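Local coordinates for WbmS, polysaccharide deacetylase involved in O-antigen biosynthesis (PDB 3HFT) that probably removes acetyl groups from sugars during O-antigen biosynthesis, as a zinc-binding member of the polysaccharide deacetylase family, at the interface of chains A and B. Residues are numbered along the deposited sequence; one frame, centred on the assembly and turned at random. Chains: chain A/B, WbmS, polysaccharide deacetylase involved in O-antigen biosynthesis.

Contact 1: the interface of chains A and B. Residues chain A 151, 181, 184-185; chain B 163-166.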
loop_
_atom_site.group_PDB
_atom_site.type_symbol
_atom_site.label_atom_id
_atom_site.label_comp_id
_atom_site.label_asym_id
_atom_site.label_seq_id
_atom_site.Cartn_x
_atom_site.Cartn_y
_atom_site.Cartn_z
ATOM N N LEU A 151 2.140 5.030 -0.845
ATOM C CA LEU A 151 2.558 6.091 -1.716
ATOM C C LEU A 151 1.627 6.122 -2.909
ATOM O O LEU A 151 1.608 5.213 -3.708
ATOM C CB LEU A 151 4.004 5.893 -2.165
ATOM C CG LEU A 151 4.761 7.067 -2.824
ATOM C CD1 LEU A 151 6.253 6.686 -3.002
ATOM C CD2 LEU A 151 4.191 7.574 -4.162
ATOM N N VAL A 181 11.971 8.741 -5.793
ATOM C CA VAL A 181 10.851 8.406 -6.697
ATOM C C VAL A 181 10.665 9.450 -7.808
ATOM O O VAL A 181 10.318 9.109 -8.955
ATOM C CB VAL A 181 9.545 8.162 -5.894
ATOM C CG1 VAL A 181 8.365 7.932 -6.816
ATOM C CG2 VAL A 181 9.738 6.943 -4.993
ATOM N N LEU A 184 13.009 8.476 -10.415
ATOM C CA LEU A 184 12.539 7.316 -11.191
ATOM C C LEU A 184 11.388 7.655 -12.144
ATOM O O LEU A 184 11.318 7.117 -13.239
ATOM C CB LEU A 184 12.109 6.198 -10.251
ATOM C CG LEU A 184 13.240 5.591 -9.419
ATOM C CD1 LEU A 184 12.664 4.906 -8.181
ATOM C CD2 LEU A 184 14.075 4.667 -10.263
ATOM N N TYR A 185 10.479 8.540 -11.741
ATOM C CA TYR A 185 9.383 8.964 -12.599
ATOM C C TYR A 185 9.730 10.168 -13.519
ATOM O O TYR A 185 8.903 10.597 -14.322
ATOM C CB TYR A 185 8.205 9.377 -11.735
ATOM C CG TYR A 185 7.313 8.278 -11.199
ATOM C CD1 TYR A 185 6.633 7.406 -12.055
ATOM C CD2 TYR A 185 7.022 8.212 -9.826
ATOM C CE1 TYR A 185 5.744 6.444 -11.540
ATOM C CE2 TYR A 185 6.131 7.259 -9.320
ATOM C CZ TYR A 185 5.487 6.397 -10.189
ATOM O OH TYR A 185 4.598 5.474 -9.681
ATOM N N TRP B 163 -2.852 3.649 -11.453
ATOM C CA TRP B 163 -1.749 4.511 -11.820
ATOM C C TRP B 163 -0.523 3.712 -12.239
ATOM O O TRP B 163 -0.416 2.526 -11.951
ATOM C CB TRP B 163 -1.423 5.484 -10.672
ATOM C CG TRP B 163 -0.844 4.925 -9.446
ATOM C CD1 TRP B 163 0.477 4.706 -9.214
ATOM C CD2 TRP B 163 -1.531 4.532 -8.238
ATOM N NE1 TRP B 163 0.659 4.205 -7.965
ATOM C CE2 TRP B 163 -0.551 4.097 -7.334
ATOM C CE3 TRP B 163 -2.868 4.500 -7.849
ATOM C CZ2 TRP B 163 -0.855 3.639 -6.069
ATOM C CZ3 TRP B 163 -3.185 4.055 -6.599
ATOM C CH2 TRP B 163 -2.179 3.614 -5.707
ATOM N N ARG B 164 0.398 4.368 -12.943
ATOM C CA ARG B 164 1.624 3.727 -13.365
ATOM C C ARG B 164 2.611 3.624 -12.209
ATOM O O ARG B 164 2.909 4.630 -11.561
ATOM C CB ARG B 164 2.321 4.532 -14.445
ATOM C CG ARG B 164 1.556 4.624 -15.714
ATOM C CD ARG B 164 2.197 5.617 -16.646
ATOM N NE ARG B 164 1.184 6.262 -17.490
ATOM C CZ ARG B 164 0.794 5.835 -18.689
ATOM N NH1 ARG B 164 1.321 4.741 -19.251
ATOM N NH2 ARG B 164 -0.135 6.529 -19.339
ATOM N N HIS B 165 3.168 2.430 -12.009
ATOM C CA HIS B 165 4.248 2.251 -11.041
ATOM C C HIS B 165 5.558 2.727 -11.676
ATOM O O HIS B 165 5.669 2.769 -12.905
ATOM C CB HIS B 165 4.341 0.803 -10.611
ATOM C CG HIS B 165 5.274 0.582 -9.466
ATOM N ND1 HIS B 165 5.196 1.317 -8.307
ATOM C CD2 HIS B 165 6.288 -0.296 -9.291
ATOM C CE1 HIS B 165 6.146 0.926 -7.481
ATOM N NE2 HIS B 165 6.830 -0.045 -8.053
ATOM N N TRP B 166 6.558 3.047 -10.861
ATOM C CA TRP B 166 7.824 3.569 -11.378
ATOM C C TRP B 166 8.756 2.531 -12.002
ATOM O O TRP B 166 9.792 2.926 -12.546
ATOM C CB TRP B 166 8.583 4.351 -10.301
ATOM C CG TRP B 166 8.976 3.568 -9.080
ATOM C CD1 TRP B 166 10.013 2.705 -8.963
ATOM C CD2 TRP B 166 8.334 3.602 -7.793
ATOM N NE1 TRP B 166 10.051 2.180 -7.691
ATOM C CE2 TRP B 166 9.036 2.722 -6.952
ATOM C CE3 TRP B 166 7.233 4.273 -7.279
ATOM C CZ2 TRP B 166 8.680 2.511 -5.629
ATOM C CZ3 TRP B 166 6.884 4.070 -5.956
ATOM C CH2 TRP B 166 7.590 3.183 -5.147
HETATM O O HOH W 1 3.572 3.599 -7.662
#
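From the last residue of helix 179-185, A:Tyr185 reaches across to B:Arg164 and B:Trp166; the polar contacts centre on its hydroxyl and the apolar ones on B:Trp166, whose CB lies over the phenol ring. In the direct polar contact, the hydroxyl OH donates to the backbone O of B:Arg164 at 2.7 Å, in the carbonyl plane and on a lone pair, with a C=O...donor angle of 141°. The same OH bonds a water at 2.9 Å. B:Trp163 NE1 (3.0 Å) and B:His165 ND1 (2.9 Å) also bond this water, which lies at the edge of both rings, in their planes, so it ties the phenol to two aromatic side chains of chain B. Ring contacts come next. B:Trp166 CB stands 3.7 Å from the centroid of the A:Tyr185 ring. The B:Trp166 indole is sandwiched: B:His165 CE1 covers one face from its own chain, while A:Leu184 CD1 and A:Val181 CG2 lie toward the other. A:Leu184 CD1 touches CD1 of the indole at 3.5 Å, over the five-membered ring. At the benzo end, A:Leu151 CD1 approaches CZ3 at 4.0 Å. With CG between its backbone N and carbonyl carbon (chi1 61°), B:Trp166 turns the indole toward the chain A aliphatic groups. In the fold, helix 179-185 of chain A packs on the loop after strand 163-164 of chain B, the phenol reaching the strand's last carbonyl, with A:Leu151 added from a separate loop.

Contact 2: the interface of chains A and B. Residues chain A 98-102; chain B 98, 105-107.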
loop_
_atom_site.group_PDB
_atom_site.type_symbol
_atom_site.label_atom_id
_atom_site.label_comp_id
_atom_site.label_asym_id
_atom_site.label_seq_id
_atom_site.Cartn_x
_atom_site.Cartn_y
_atom_site.Cartn_z
ATOM N N LEU A 98 14.190 -9.957 5.676
ATOM C CA LEU A 98 13.240 -11.045 5.766
ATOM C C LEU A 98 12.837 -11.511 4.369
ATOM O O LEU A 98 12.518 -12.684 4.148
ATOM C CB LEU A 98 12.010 -10.606 6.553
ATOM C CG LEU A 98 12.251 -10.075 7.969
ATOM C CD1 LEU A 98 10.915 -9.669 8.575
ATOM C CD2 LEU A 98 12.958 -11.090 8.844
ATOM N N LEU A 99 12.855 -10.580 3.430
ATOM C CA LEU A 99 12.422 -10.844 2.064
ATOM C C LEU A 99 13.587 -11.315 1.194
ATOM O O LEU A 99 13.397 -12.045 0.209
ATOM C CB LEU A 99 11.859 -9.566 1.456
ATOM C CG LEU A 99 10.795 -8.840 2.279
ATOM C CD1 LEU A 99 10.345 -7.589 1.496
ATOM C CD2 LEU A 99 9.658 -9.771 2.580
ATOM N N ALA A 100 14.787 -10.915 1.597
ATOM C CA ALA A 100 16.012 -11.156 0.828
ATOM C C ALA A 100 16.444 -12.603 0.685
ATOM O O ALA A 100 17.124 -12.946 -0.275
ATOM C CB ALA A 100 17.170 -10.330 1.424
ATOM N N GLY A 101 16.083 -13.439 1.643
ATOM C CA GLY A 101 16.469 -14.830 1.622
ATOM C C GLY A 101 16.352 -15.361 3.030
ATOM O O GLY A 101 15.730 -14.729 3.877
ATOM N N ALA A 102 16.975 -16.504 3.303
ATOM C CA ALA A 102 16.845 -17.118 4.610
ATOM C C ALA A 102 17.233 -16.135 5.712
ATOM O O ALA A 102 18.121 -15.311 5.532
ATOM C CB ALA A 102 17.705 -18.402 4.695
ATOM N N LEU B 98 7.671 -15.537 5.699
ATOM C CA LEU B 98 8.899 -14.773 5.754
ATOM C C LEU B 98 8.855 -13.788 6.918
ATOM O O LEU B 98 9.885 -13.442 7.509
ATOM C CB LEU B 98 9.116 -14.031 4.439
ATOM C CG LEU B 98 9.147 -14.880 3.166
ATOM C CD1 LEU B 98 9.347 -13.961 1.969
ATOM C CD2 LEU B 98 10.224 -15.945 3.218
ATOM N N GLU B 105 13.914 -19.384 3.041
ATOM C CA GLU B 105 13.778 -18.805 1.716
ATOM C C GLU B 105 13.428 -17.346 1.786
ATOM O O GLU B 105 13.127 -16.842 2.847
ATOM C CB GLU B 105 12.602 -19.440 0.999
ATOM C CG GLU B 105 12.736 -20.887 0.771
ATOM C CD GLU B 105 11.585 -21.408 -0.020
ATOM O OE1 GLU B 105 10.465 -20.914 0.182
ATOM O OE2 GLU B 105 11.821 -22.303 -0.850
ATOM N N GLY B 106 13.445 -16.698 0.626
ATOM C CA GLY B 106 12.958 -15.322 0.489
ATOM C C GLY B 106 11.776 -15.255 -0.466
ATOM O O GLY B 106 11.161 -16.274 -0.825
ATOM N N VAL B 107 11.467 -14.036 -0.880
ATOM C CA VAL B 107 10.371 -13.779 -1.786
ATOM C C VAL B 107 10.518 -14.548 -3.110
ATOM O O VAL B 107 9.560 -15.145 -3.582
ATOM C CB VAL B 107 10.222 -12.241 -2.039
ATOM C CG1 VAL B 107 9.428 -11.965 -3.303
ATOM C CG2 VAL B 107 9.567 -11.557 -0.802
#
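Between A:Leu99 and B:Val107 the flat groups are peptide units, with no aromatic ring taking part. The A:Leu99 carbonyl O receives the amide N of B:Val107 at 3.0 Å in a nearly straight bond, 167° at the hydrogen. The donor is tilted 15° from the carbonyl plane. Beside this bond, the A:Leu99 oxygen also lies 3.3 Å from CA of B:Gly106. The carbonyl oxygens of A:Gly101 and B:Glu105 come to 3.5 Å of each other without bonding.

Side chains pack alongside the peptides. A:Leu99 and B:Val107 lie side by side and point the same way, with CB and CD2 of A:Leu99 each 3.8 Å from CG2 of B:Val107. In the valine CG1 is anti to the backbone N (chi1 161°), which leaves CG2 beside N and brings it next to the leucine while the amide bonds the leucine carbonyl. Near the two-fold axis the two Leu98 residues make equivalent contacts, CB of each against the carbonyl O of the other: CB of A:Leu98 meets O of B:Leu98 at 3.7 Å. The two glycines bring their backbones close, CA of A:Gly101 to CA of B:Gly106 at 3.7 Å.

B:Val107 opens helix 107-115, and A:Leu99 lies near the end of helix 96-100. The carbonyl is thus near a C-terminal helix end and the amide at an N-terminal one, so the partial charges of the two ends may favour the bond. The patch and its twin clasp the two copies in the deposited dimer, which may or may not be the biological assembly.

The centres of the C-alpha atoms of contact 1 and contact 2 lie about 24 Å apart on the same two-fold interface, and they share no residues or secondary-structure elements. Contact 1 uses helix 179-185 and strand 163-164 with adjoining loops, whereas contact 2 joins helix 96-100 to the start of helix 107-115. Each recurs with the chains exchanged, so the pair is held at several separated points, which should resist rocking of one copy against the other. Helix 96-100 follows the zinc ligand A:His92 closely in sequence, though the contacts alone show no effect on catalysis.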